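Long-range contacts in MdcA (Pseudomonas aeruginosa, PDB 5VIT), which probably serves as the acyl-carrier-protein transferase subunit of malonate decarboxylase, exchanging the acetyl group on the carrier protein for malonate: residues D51-E56 and V149-G154; N59-D64 and E170-L175; L145-A150 and E177-S182; I185-V190 and F212-D217. All coordinates share one frame; numbering follows the deposited sequence.

Interactions 1 and 4 are two strand pairings of one parallel sheet, joined where strand 149-154 lies beside strand 185-190, with their centres about 10 Å apart. Interaction 3 shares Val-149 and Ala-150 with interaction 1 and packs the end of helix 172-180 against the start of strand 149-154 and the loop before it. Interaction 2 uses the beginning of the same helix, its centre about 9 Å from that of interaction 1, and touches it through a probable hydrogen bond of 2.6 Å between Glu-56 OE2 and Thr-172 OG1. It also reaches a small-molecule site: the side chain of Asn-59 is about 3 Å, at the nearest atoms, from a bound malonate ion, probably from the crystallisation liquor, which may mark a pocket.

Interaction 1: D51-E56 and V149-G154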
loop_
_atom_site.group_PDB
_atom_site.type_symbol
_atom_site.label_atom_id
_atom_site.label_comp_id
_atom_site.label_asym_id
_atom_site.label_seq_id
_atom_site.Cartn_x
_atom_site.Cartn_y
_atom_site.Cartn_z
ATOM N N ASP A 51 -5.305 -24.674 -48.205
ATOM C CA ASP A 51 -4.559 -25.392 -47.187
ATOM C C ASP A 51 -4.422 -24.609 -45.883
ATOM O O ASP A 51 -4.266 -23.372 -45.884
ATOM C CB ASP A 51 -3.168 -25.752 -47.705
ATOM C CG ASP A 51 -3.110 -27.146 -48.292
ATOM O OD1 ASP A 51 -4.185 -27.785 -48.387
ATOM O OD2 ASP A 51 -1.995 -27.601 -48.659
ATOM N N ARG A 52 -4.502 -25.350 -44.778
ATOM C CA ARG A 52 -4.107 -24.847 -43.474
ATOM C C ARG A 52 -2.603 -25.012 -43.357
ATOM O O ARG A 52 -2.084 -26.132 -43.358
ATOM C CB ARG A 52 -4.827 -25.590 -42.347
ATOM C CG ARG A 52 -6.304 -25.286 -42.251
ATOM C CD ARG A 52 -6.978 -26.247 -41.285
ATOM N NE ARG A 52 -8.410 -25.980 -41.161
ATOM C CZ ARG A 52 -9.285 -26.843 -40.655
ATOM N NH1 ARG A 52 -8.874 -28.037 -40.238
ATOM N NH2 ARG A 52 -10.573 -26.518 -40.577
ATOM N N VAL A 53 -1.891 -23.897 -43.281
ATOM C CA VAL A 53 -0.431 -23.972 -43.297
ATOM C C VAL A 53 0.167 -23.394 -42.031
ATOM O O VAL A 53 0.019 -22.212 -41.741
ATOM C CB VAL A 53 0.173 -23.233 -44.511
ATOM C CG1 VAL A 53 1.679 -23.311 -44.476
ATOM C CG2 VAL A 53 -0.387 -23.786 -45.824
ATOM N N VAL A 54 0.833 -24.253 -41.276
ATOM C CA VAL A 54 1.572 -23.828 -40.111
ATOM C C VAL A 54 2.926 -23.310 -40.589
ATOM O O VAL A 54 3.614 -23.984 -41.344
ATOM C CB VAL A 54 1.729 -24.977 -39.115
ATOM C CG1 VAL A 54 2.779 -24.645 -38.090
ATOM C CG2 VAL A 54 0.397 -25.260 -38.439
ATOM N N LEU A 55 3.286 -22.099 -40.166
ATOM C CA LEU A 55 4.502 -21.420 -40.635
ATOM C C LEU A 55 5.240 -20.793 -39.463
ATOM O O LEU A 55 4.696 -19.926 -38.768
ATOM C CB LEU A 55 4.166 -20.336 -41.668
ATOM C CG LEU A 55 5.315 -19.391 -42.049
ATOM C CD1 LEU A 55 6.586 -20.180 -42.494
ATOM C CD2 LEU A 55 4.864 -18.391 -43.118
ATOM N N GLU A 56 6.480 -21.210 -39.257
ATOM C CA GLU A 56 7.167 -20.806 -38.051
ATOM C C GLU A 56 7.571 -19.364 -38.124
ATOM O O GLU A 56 8.553 -18.958 -38.775
ATOM C CB GLU A 56 8.358 -21.698 -37.752
ATOM C CG GLU A 56 7.908 -22.877 -36.917
ATOM C CD GLU A 56 9.037 -23.744 -36.440
ATOM O OE1 GLU A 56 10.182 -23.569 -36.915
ATOM O OE2 GLU A 56 8.765 -24.615 -35.599
ATOM N N VAL A 149 -0.126 -28.557 -43.905
ATOM C CA VAL A 149 1.310 -28.394 -44.126
ATOM C C VAL A 149 1.992 -27.712 -42.927
ATOM O O VAL A 149 1.429 -26.808 -42.320
ATOM C CB VAL A 149 1.589 -27.562 -45.416
ATOM C CG1 VAL A 149 3.082 -27.479 -45.703
ATOM C CG2 VAL A 149 0.859 -28.165 -46.619
ATOM N N ALA A 150 3.193 -28.154 -42.571
ATOM C CA ALA A 150 4.004 -27.381 -41.632
ATOM C C ALA A 150 5.327 -26.930 -42.272
ATOM O O ALA A 150 6.055 -27.731 -42.865
ATOM C CB ALA A 150 4.271 -28.176 -40.369
ATOM N N LEU A 151 5.613 -25.636 -42.145
ATOM C CA LEU A 151 6.853 -25.041 -42.626
ATOM C C LEU A 151 7.696 -24.606 -41.430
ATOM O O LEU A 151 7.419 -23.573 -40.809
ATOM C CB LEU A 151 6.551 -23.849 -43.541
ATOM C CG LEU A 151 5.570 -24.186 -44.656
ATOM C CD1 LEU A 151 5.207 -22.950 -45.469
ATOM C CD2 LEU A 151 6.147 -25.290 -45.527
ATOM N N VAL A 152 8.702 -25.401 -41.076
ATOM C CA VAL A 152 9.418 -25.155 -39.826
ATOM C C VAL A 152 10.923 -25.173 -40.056
ATOM O O VAL A 152 11.385 -25.451 -41.162
ATOM C CB VAL A 152 9.021 -26.185 -38.722
ATOM C CG1 VAL A 152 7.513 -26.183 -38.488
ATOM C CG2 VAL A 152 9.511 -27.584 -39.048
ATOM N N ALA A 153 11.687 -24.883 -39.008
ATOM C CA ALA A 153 13.117 -24.661 -39.161
ATOM C C ALA A 153 13.940 -25.425 -38.133
ATOM O O ALA A 153 13.499 -25.635 -37.004
ATOM C CB ALA A 153 13.420 -23.167 -39.074
ATOM N N GLY A 154 15.140 -25.835 -38.533
ATOM C CA GLY A 154 16.081 -26.487 -37.634
ATOM C C GLY A 154 17.506 -26.033 -37.912
ATOM O O GLY A 154 17.762 -25.365 -38.919
#
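Leu-55 and Leu-151 meet through unlike first torsions: in Leu-55, CG is anti to the backbone N (chi1 170°), whereas in Leu-151 it stands beside the backbone N and anti to the carbonyl carbon (chi1 -52°). The side chains cross obliquely, Leu-55 CD1 lying 3.8 Å from Leu-151 CB, while Leu-151 CD1 touches Val-53 CG1 at 3.7 Å. Leu-151 thus packs against two residues of the partner strand. The opposite face carries Val-54 and Ala-150, whose CB atoms are 4.3 Å apart.

Beneath these side chains the strands run parallel, 13° apart, in the alternating pattern of a parallel pair. Val-149 and Leu-151 each use both N and O, Val-149 bonding to Arg-52 O and Val-54 N, and Leu-151 to Val-54 O (2.7 Å from its N) and Glu-56 N.

Past the strand end, the extended Glu-56 side chain lays its carboxylate against Val-152, with CD 3.3 Å from Val-152 CB. Its OE1 accepts the N-H of Ala-153 at 2.9 Å from above the carboxylate plane, and OE2 is held by Thr-172 and Asn-58, so several bonds satisfy this buried acid. At the other end Asp-51 OD2 lies against Val-149 CG2 and is paired with Arg-21.

In this Rossmann-like sheet the pair is where the strand order switches: the chain goes on from strand 52-55 to strand 81-85 on one flank, and after strand 149-154 to strand 185-190 on the other, with helix 172-180 packed over the face of Val-54 and Ala-150.

Interaction 2: N59-D64 and E170-L175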
loop_
_atom_site.group_PDB
_atom_site.type_symbol
_atom_site.label_atom_id
_atom_site.label_comp_id
_atom_site.label_asym_id
_atom_site.label_seq_id
_atom_site.Cartn_x
_atom_site.Cartn_y
_atom_site.Cartn_z
ATOM N N ASN A 59 8.195 -17.294 -31.408
ATOM C CA ASN A 59 8.606 -16.050 -30.780
ATOM C C ASN A 59 10.010 -15.632 -31.210
ATOM O O ASN A 59 10.271 -14.448 -31.433
ATOM C CB ASN A 59 8.553 -16.157 -29.258
ATOM C CG ASN A 59 7.168 -15.943 -28.705
ATOM O OD1 ASN A 59 6.255 -15.484 -29.406
ATOM N ND2 ASN A 59 7.004 -16.254 -27.425
ATOM N N GLN A 60 10.908 -16.603 -31.341
ATOM C CA GLN A 60 12.295 -16.293 -31.662
ATOM C C GLN A 60 12.715 -16.888 -33.014
ATOM O O GLN A 60 13.063 -16.158 -33.945
ATOM C CB GLN A 60 13.193 -16.778 -30.522
ATOM C CG GLN A 60 12.891 -16.072 -29.187
ATOM C CD GLN A 60 12.457 -17.016 -28.038
ATOM O OE1 GLN A 60 11.952 -18.126 -28.260
ATOM N NE2 GLN A 60 12.655 -16.555 -26.798
ATOM N N LYS A 61 12.655 -18.209 -33.121
ATOM C CA LYS A 61 12.974 -18.924 -34.351
ATOM C C LYS A 61 12.044 -18.558 -35.529
ATOM O O LYS A 61 10.821 -18.665 -35.417
ATOM C CB LYS A 61 12.902 -20.433 -34.076
ATOM C CG LYS A 61 13.660 -21.307 -35.054
ATOM C CD LYS A 61 12.806 -22.412 -35.650
ATOM C CE LYS A 61 12.248 -23.373 -34.604
ATOM N NZ LYS A 61 13.046 -24.596 -34.439
ATOM N N GLN A 62 12.613 -18.130 -36.658
ATOM C CA GLN A 62 11.818 -17.915 -37.874
ATOM C C GLN A 62 12.287 -18.861 -38.978
ATOM O O GLN A 62 13.494 -18.960 -39.244
ATOM C CB GLN A 62 11.914 -16.465 -38.381
ATOM C CG GLN A 62 11.739 -15.398 -37.322
ATOM C CD GLN A 62 10.379 -15.458 -36.657
ATOM O OE1 GLN A 62 9.345 -15.498 -37.333
ATOM N NE2 GLN A 62 10.371 -15.480 -35.321
ATOM N N ALA A 63 11.347 -19.555 -39.621
ATOM C CA ALA A 63 11.655 -20.283 -40.855
ATOM C C ALA A 63 11.590 -19.308 -42.037
ATOM O O ALA A 63 10.721 -19.419 -42.910
ATOM C CB ALA A 63 10.689 -21.445 -41.061
ATOM N N ASP A 64 12.513 -18.347 -42.054
ATOM C CA ASP A 64 12.387 -17.190 -42.935
ATOM C C ASP A 64 12.752 -17.504 -44.398
ATOM O O ASP A 64 12.302 -16.813 -45.315
ATOM C CB ASP A 64 13.230 -16.027 -42.397
ATOM C CG ASP A 64 14.712 -16.336 -42.385
ATOM O OD1 ASP A 64 15.134 -17.259 -41.648
ATOM O OD2 ASP A 64 15.457 -15.640 -43.107
ATOM N N GLU A 170 11.772 -24.685 -29.332
ATOM C CA GLU A 170 10.601 -23.814 -29.260
ATOM C C GLU A 170 9.266 -24.515 -29.589
ATOM O O GLU A 170 8.891 -25.474 -28.913
ATOM C CB GLU A 170 10.829 -22.592 -30.169
ATOM C CG GLU A 170 11.932 -21.681 -29.598
ATOM C CD GLU A 170 12.319 -20.494 -30.476
ATOM O OE1 GLU A 170 11.428 -19.771 -30.970
ATOM O OE2 GLU A 170 13.542 -20.272 -30.652
ATOM N N ASP A 171 8.559 -24.039 -30.614
ATOM C CA ASP A 171 7.219 -24.542 -30.891
ATOM C C ASP A 171 7.212 -25.781 -31.775
ATOM O O ASP A 171 6.171 -26.444 -31.916
ATOM C CB ASP A 171 6.308 -23.501 -31.576
ATOM C CG ASP A 171 6.563 -22.058 -31.137
ATOM O OD1 ASP A 171 7.669 -21.691 -30.685
ATOM O OD2 ASP A 171 5.558 -21.306 -31.111
ATOM N N THR A 172 8.356 -26.069 -32.379
ATOM C CA THR A 172 8.445 -27.029 -33.479
ATOM C C THR A 172 7.809 -28.407 -33.184
ATOM O O THR A 172 6.971 -28.856 -33.969
ATOM C CB THR A 172 9.921 -27.220 -33.918
ATOM O OG1 THR A 172 10.489 -25.943 -34.228
ATOM C CG2 THR A 172 10.005 -28.116 -35.136
ATOM N N PRO A 173 8.164 -29.054 -32.051
ATOM C CA PRO A 173 7.538 -30.374 -31.848
ATOM C C PRO A 173 6.012 -30.291 -31.686
ATOM O O PRO A 173 5.283 -31.194 -32.107
ATOM C CB PRO A 173 8.212 -30.911 -30.574
ATOM C CG PRO A 173 8.937 -29.776 -29.970
ATOM C CD PRO A 173 9.056 -28.661 -30.941
ATOM N N ALA A 174 5.531 -29.198 -31.120
ATOM C CA ALA A 174 4.093 -28.974 -31.021
ATOM C C ALA A 174 3.432 -28.735 -32.396
ATOM O O ALA A 174 2.252 -28.999 -32.574
ATOM C CB ALA A 174 3.815 -27.793 -30.097
ATOM N N LEU A 175 4.186 -28.191 -33.344
ATOM C CA LEU A 175 3.637 -27.835 -34.649
ATOM C C LEU A 175 3.710 -29.020 -35.599
ATOM O O LEU A 175 2.817 -29.245 -36.419
ATOM C CB LEU A 175 4.393 -26.647 -35.249
ATOM C CG LEU A 175 4.266 -25.312 -34.512
ATOM C CD1 LEU A 175 5.106 -24.239 -35.233
ATOM C CD2 LEU A 175 2.798 -24.880 -34.385
HETATM O O HOH W 1 6.039 -18.808 -30.214
#
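Near the carboxyl end of the parallel sheet, the loop after strand 52-55 is tied to the segment leading into helix 172-180, where Glu-170 meets Gln-60 and Lys-61. Glu-170 OE1 accepts two neighbouring backbone N-H groups from the syn side, that of Lys-61 at 2.9 Å (166° at the hydrogen) and that of Gln-60 at 3.2 Å. An extended chain beyond CG carries the carboxylate across to this double grip. The Gln-60 amide is turned steeply, 77°, from the carboxylate plane, and its OE1 is bonded to Arg-341 rather than to Glu-170.

Such loops at the carboxyl ends of parallel strands commonly line the binding sites of Rossmann-like folds; here Asn-59 ND2 binds a malonate ion, probably from the crystallisation liquor. Lys-61 bends at chi2, chi3 and chi4, which brings NZ to Thr-172 OG1 at 2.9 Å with the two side chains crossing at about a right angle. The ammonium is also bonded to the carbonyls of Ser-168 and Ala-153, and the threonine hydroxyl to Glu-56. A water joins Asn-59 to Asp-171: it accepts from Asn-59 N at 2.9 Å and donates to Asp-171 OD2 at 2.7 Å, an oxygen that Tyr-138 also binds, while Asp-171 OD1 forms a salt bridge with Arg-341.

Interaction 3: L145-A150 and E177-S182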
loop_
_atom_site.group_PDB
_atom_site.type_symbol
_atom_site.label_atom_id
_atom_site.label_comp_id
_atom_site.label_asym_id
_atom_site.label_seq_id
_atom_site.Cartn_x
_atom_site.Cartn_y
_atom_site.Cartn_z
ATOM N N LEU A 145 -8.159 -27.364 -35.982
ATOM C CA LEU A 145 -7.316 -26.785 -37.004
ATOM C C LEU A 145 -6.218 -27.760 -37.366
ATOM O O LEU A 145 -5.054 -27.373 -37.438
ATOM C CB LEU A 145 -6.711 -25.464 -36.518
ATOM C CG LEU A 145 -7.682 -24.322 -36.244
ATOM C CD1 LEU A 145 -7.012 -23.217 -35.426
ATOM C CD2 LEU A 145 -8.170 -23.785 -37.566
ATOM N N ILE A 146 -6.581 -29.027 -37.546
ATOM C CA ILE A 146 -5.638 -30.002 -38.086
ATOM C C ILE A 146 -5.011 -29.352 -39.291
ATOM O O ILE A 146 -5.727 -28.906 -40.180
ATOM C CB ILE A 146 -6.306 -31.318 -38.543
ATOM C CG1 ILE A 146 -7.468 -31.720 -37.629
ATOM C CG2 ILE A 146 -5.254 -32.426 -38.724
ATOM C CD1 ILE A 146 -7.101 -32.536 -36.467
ATOM N N PRO A 147 -3.679 -29.258 -39.320
ATOM C CA PRO A 147 -3.127 -28.541 -40.469
ATOM C C PRO A 147 -2.802 -29.472 -41.642
ATOM O O PRO A 147 -2.690 -30.685 -41.465
ATOM C CB PRO A 147 -1.868 -27.896 -39.898
ATOM C CG PRO A 147 -1.445 -28.812 -38.782
ATOM C CD PRO A 147 -2.678 -29.506 -38.266
ATOM N N ASN A 148 -2.678 -28.896 -42.835
ATOM C CA ASN A 148 -2.282 -29.659 -44.012
ATOM C C ASN A 148 -0.771 -29.693 -44.186
ATOM O O ASN A 148 -0.210 -30.717 -44.574
ATOM C CB ASN A 148 -2.928 -29.079 -45.262
ATOM C CG ASN A 148 -4.431 -29.070 -45.179
ATOM O OD1 ASN A 148 -5.049 -28.017 -45.004
ATOM N ND2 ASN A 148 -5.035 -30.249 -45.281
ATOM N N VAL A 149 -0.126 -28.557 -43.905
ATOM C CA VAL A 149 1.310 -28.394 -44.126
ATOM C C VAL A 149 1.992 -27.712 -42.927
ATOM O O VAL A 149 1.429 -26.808 -42.320
ATOM C CB VAL A 149 1.589 -27.562 -45.416
ATOM C CG1 VAL A 149 3.082 -27.479 -45.703
ATOM C CG2 VAL A 149 0.859 -28.165 -46.619
ATOM N N ALA A 150 3.193 -28.154 -42.571
ATOM C CA ALA A 150 4.004 -27.381 -41.632
ATOM C C ALA A 150 5.327 -26.930 -42.272
ATOM O O ALA A 150 6.055 -27.731 -42.865
ATOM C CB ALA A 150 4.271 -28.176 -40.369
ATOM N N GLU A 177 4.075 -32.453 -34.779
ATOM C CA GLU A 177 3.392 -33.701 -34.431
ATOM C C GLU A 177 1.961 -33.759 -34.997
ATOM O O GLU A 177 1.603 -34.761 -35.606
ATOM C CB GLU A 177 3.384 -33.946 -32.915
ATOM C CG GLU A 177 2.614 -35.208 -32.513
ATOM C CD GLU A 177 2.994 -35.770 -31.145
ATOM O OE1 GLU A 177 3.958 -35.287 -30.515
ATOM O OE2 GLU A 177 2.332 -36.726 -30.697
ATOM N N PRO A 178 1.147 -32.695 -34.822
ATOM C CA PRO A 178 -0.184 -32.842 -35.432
ATOM C C PRO A 178 -0.176 -32.910 -36.959
ATOM O O PRO A 178 -1.134 -33.458 -37.507
ATOM C CB PRO A 178 -0.955 -31.591 -34.968
ATOM C CG PRO A 178 -0.105 -30.888 -33.974
ATOM C CD PRO A 178 1.199 -31.616 -33.814
ATOM N N THR A 179 0.854 -32.380 -37.624
ATOM C CA THR A 179 0.915 -32.385 -39.089
ATOM C C THR A 179 1.435 -33.715 -39.604
ATOM O O THR A 179 0.863 -34.300 -40.525
ATOM C CB THR A 179 1.820 -31.260 -39.657
ATOM O OG1 THR A 179 1.686 -30.073 -38.871
ATOM C CG2 THR A 179 1.449 -30.945 -41.124
ATOM N N ALA A 180 2.523 -34.191 -39.009
ATOM C CA ALA A 180 3.112 -35.461 -39.408
ATOM C C ALA A 180 2.145 -36.626 -39.221
ATOM O O ALA A 180 2.137 -37.553 -40.024
ATOM C CB ALA A 180 4.394 -35.726 -38.631
ATOM N N PHE A 181 1.341 -36.595 -38.164
ATOM C CA PHE A 181 0.516 -37.760 -37.857
ATOM C C PHE A 181 -0.928 -37.617 -38.332
ATOM O O PHE A 181 -1.786 -38.406 -37.954
ATOM C CB PHE A 181 0.580 -38.063 -36.361
ATOM C CG PHE A 181 1.931 -38.563 -35.916
ATOM C CD1 PHE A 181 2.909 -37.675 -35.465
ATOM C CD2 PHE A 181 2.238 -39.920 -35.984
ATOM C CE1 PHE A 181 4.159 -38.143 -35.073
ATOM C CE2 PHE A 181 3.485 -40.400 -35.588
ATOM C CZ PHE A 181 4.445 -39.520 -35.132
ATOM N N SER A 182 -1.192 -36.636 -39.193
ATOM C CA SER A 182 -2.489 -36.565 -39.869
ATOM C C SER A 182 -2.334 -36.542 -41.392
ATOM O O SER A 182 -3.086 -35.852 -42.090
ATOM C CB SER A 182 -3.258 -35.330 -39.421
ATOM O OG SER A 182 -2.487 -34.180 -39.675
HETATM O O HOH W 2 -3.655 -33.201 -42.187
#
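Thr-179 has the most surface buried here, wedged between Pro-147 and Ala-150 within a beta-alpha-beta unit: strand 149-154, helix 172-180 and the parallel neighbouring strand 185-190. With CG2 anti to its backbone N (chi1 -37° for OG1), the threonine turns both branches to the partner segment. The OG1 branch sits 3.4 Å from Pro-147 CG and 3.5 Å from Ala-150 CB, and the CG2 methyl lies over the backbone at the start of the strand, 3.6 Å from Ala-150 N. The hydroxyl is itself bonded to the carbonyl of Leu-175 one helical turn earlier, which leaves its contacts with the partner segment as plain packing.

Pro-147 comes next in buried area. Its ring sets CG against the Thr-179 hydroxyl, and CD reaches the ring of Pro-178 at 4.3 Å from CB. Pro-178 kinks the helix, since its N has no hydrogen to give to the preceding turn.

Ser-182 closes the contact beyond the helix end. The methyl CG2 of Ile-146 rests 3.4 Å from Ser-182 OG, and a water donates to both Pro-147 O and Ser-182 O, joining the segments. The serine hydroxyl turns back to the last helical turn and donates to Pro-178 O at 2.7 Å, in the plane of that carbonyl.

Interaction 4: I185-V190 and F212-D217; sequences IVIVQV and FVVEAD
From Val-186 and Phe-212 at one end to Val-190 and Ala-216 at the other, the backbones run parallel, their strands 24° apart, and are joined by five hydrogen bonds. Phe-212 N donates to Val-186 O at 3.1 Å, Val-188 N to Phe-212 O at 2.9 Å, and the alternation continues through Val-214 to Ala-216 N, which donates to Val-190 O at 2.8 Å just past the end of strand 212-215.

The side chains divide between the two faces. On one, Ile-187 CG2 packs against Val-214 CG2 at 4.3 Å and more loosely against Phe-212 CB; on the other, Val-188 CB lies 4.4 Å from Val-213 CG1. Val-190 turns CG2 into the position between its backbone N and carbonyl carbon (chi1 -61° for CG1), which sets this methyl 3.7 Å from Val-214 O. Gln-189 is the polar member of the first face: its extended chain brings NE2 to within 3.6 Å of Ala-216 CB, while OE1 is bonded to the backbone N of Leu-66 near the start of helix 64-70.

This is the flank of the Rossmann-like sheet. Strand 33-34 lies beyond strand 212-215, and strand 149-154 adjoins strand 185-190 on its other edge. Over the face of Ile-187, Phe-212 and Val-214 lies helix 39-46, touching them through Leu-39, Leu-43 and Leu-46, and Phe-65 of helix 64-70 touches Val-214 and Ala-216.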
loop_
_atom_site.group_PDB
_atom_site.type_symbol
_atom_site.label_atom_id
_atom_site.label_comp_id
_atom_site.label_asym_id
_atom_site.label_seq_id
_atom_site.Cartn_x
_atom_site.Cartn_y
_atom_site.Cartn_z
ATOM N N ILE A 185 1.812 -32.516 -44.582
ATOM C CA ILE A 185 3.161 -32.457 -45.143
ATOM C C ILE A 185 4.112 -31.553 -44.332
ATOM O O ILE A 185 3.804 -30.381 -44.097
ATOM C CB ILE A 185 3.102 -31.999 -46.621
ATOM C CG1 ILE A 185 2.712 -33.197 -47.500
ATOM C CG2 ILE A 185 4.442 -31.384 -47.077
ATOM C CD1 ILE A 185 2.544 -32.885 -48.938
ATOM N N VAL A 186 5.251 -32.112 -43.910
ATOM C CA VAL A 186 6.218 -31.390 -43.072
ATOM C C VAL A 186 7.529 -31.025 -43.790
ATOM O O VAL A 186 8.345 -31.892 -44.113
ATOM C CB VAL A 186 6.581 -32.200 -41.806
ATOM C CG1 VAL A 186 7.695 -31.494 -41.033
ATOM C CG2 VAL A 186 5.355 -32.385 -40.924
ATOM N N ILE A 187 7.737 -29.730 -44.003
ATOM C CA ILE A 187 8.950 -29.235 -44.652
ATOM C C ILE A 187 9.801 -28.469 -43.654
ATOM O O ILE A 187 9.334 -27.514 -43.036
ATOM C CB ILE A 187 8.629 -28.318 -45.836
ATOM C CG1 ILE A 187 7.660 -28.996 -46.809
ATOM C CG2 ILE A 187 9.901 -27.918 -46.568
ATOM C CD1 ILE A 187 7.087 -28.036 -47.832
ATOM N N VAL A 188 11.054 -28.888 -43.513
ATOM C CA VAL A 188 11.984 -28.294 -42.565
ATOM C C VAL A 188 13.155 -27.620 -43.295
ATOM O O VAL A 188 13.845 -28.254 -44.090
ATOM C CB VAL A 188 12.507 -29.375 -41.584
ATOM C CG1 VAL A 188 13.530 -28.813 -40.614
ATOM C CG2 VAL A 188 11.338 -30.006 -40.829
ATOM N N GLN A 189 13.369 -26.328 -43.060
ATOM C CA GLN A 189 14.604 -25.718 -43.539
ATOM C C GLN A 189 15.663 -25.888 -42.456
ATOM O O GLN A 189 15.398 -25.664 -41.269
ATOM C CB GLN A 189 14.418 -24.246 -43.889
ATOM C CG GLN A 189 13.976 -23.372 -42.707
ATOM C CD GLN A 189 14.271 -21.899 -42.927
ATOM O OE1 GLN A 189 13.432 -21.153 -43.436
ATOM N NE2 GLN A 189 15.473 -21.470 -42.534
ATOM N N VAL A 190 16.853 -26.319 -42.859
ATOM C CA VAL A 190 17.955 -26.445 -41.921
ATOM C C VAL A 190 19.153 -25.615 -42.392
ATOM O O VAL A 190 19.283 -25.277 -43.579
ATOM C CB VAL A 190 18.382 -27.912 -41.721
ATOM C CG1 VAL A 190 17.228 -28.716 -41.160
ATOM C CG2 VAL A 190 18.860 -28.517 -43.033
ATOM N N PHE A 212 10.263 -33.468 -45.987
ATOM C CA PHE A 212 11.361 -32.890 -46.755
ATOM C C PHE A 212 12.245 -31.995 -45.904
ATOM O O PHE A 212 11.765 -31.344 -44.975
ATOM C CB PHE A 212 10.824 -32.100 -47.947
ATOM C CG PHE A 212 10.123 -32.944 -48.960
ATOM C CD1 PHE A 212 8.758 -32.793 -49.188
ATOM C CD2 PHE A 212 10.822 -33.909 -49.679
ATOM C CE1 PHE A 212 8.101 -33.580 -50.129
ATOM C CE2 PHE A 212 10.175 -34.695 -50.616
ATOM C CZ PHE A 212 8.811 -34.533 -50.839
ATOM N N VAL A 213 13.538 -31.985 -46.219
ATOM C CA VAL A 213 14.465 -30.995 -45.679
ATOM C C VAL A 213 15.067 -30.157 -46.813
ATOM O O VAL A 213 15.184 -30.624 -47.956
ATOM C CB VAL A 213 15.602 -31.637 -44.867
ATOM C CG1 VAL A 213 15.056 -32.274 -43.618
ATOM C CG2 VAL A 213 16.338 -32.661 -45.708
ATOM N N VAL A 214 15.415 -28.910 -46.496
ATOM C CA VAL A 214 16.041 -27.991 -47.440
ATOM C C VAL A 214 17.165 -27.257 -46.737
ATOM O O VAL A 214 16.963 -26.703 -45.652
ATOM C CB VAL A 214 15.053 -26.938 -47.985
ATOM C CG1 VAL A 214 15.664 -26.203 -49.166
ATOM C CG2 VAL A 214 13.748 -27.585 -48.386
ATOM N N GLU A 215 18.346 -27.239 -47.339
ATOM C CA GLU A 215 19.399 -26.368 -46.837
ATOM C C GLU A 215 18.992 -24.921 -47.129
ATOM O O GLU A 215 18.713 -24.555 -48.273
ATOM C CB GLU A 215 20.754 -26.705 -47.465
ATOM C CG GLU A 215 21.941 -26.121 -46.689
ATOM C CD GLU A 215 23.297 -26.597 -47.205
ATOM O OE1 GLU A 215 23.808 -27.631 -46.701
ATOM O OE2 GLU A 215 23.847 -25.932 -48.112
ATOM N N ALA A 216 18.924 -24.103 -46.089
ATOM C CA ALA A 216 18.457 -22.736 -46.266
ATOM C C ALA A 216 19.525 -21.880 -46.949
ATOM O O ALA A 216 20.720 -22.181 -46.871
ATOM C CB ALA A 216 18.066 -22.139 -44.933
ATOM N N ASP A 217 19.089 -20.810 -47.608
ATOM C CA ASP A 217 20.020 -19.905 -48.274
ATOM C C ASP A 217 20.901 -19.175 -47.259
ATOM O O ASP A 217 21.978 -18.708 -47.599
ATOM C CB ASP A 217 19.268 -18.914 -49.180
ATOM C CG ASP A 217 18.295 -18.020 -48.421
ATOM O OD1 ASP A 217 17.910 -18.356 -47.275
ATOM O OD2 ASP A 217 17.914 -16.966 -48.987
#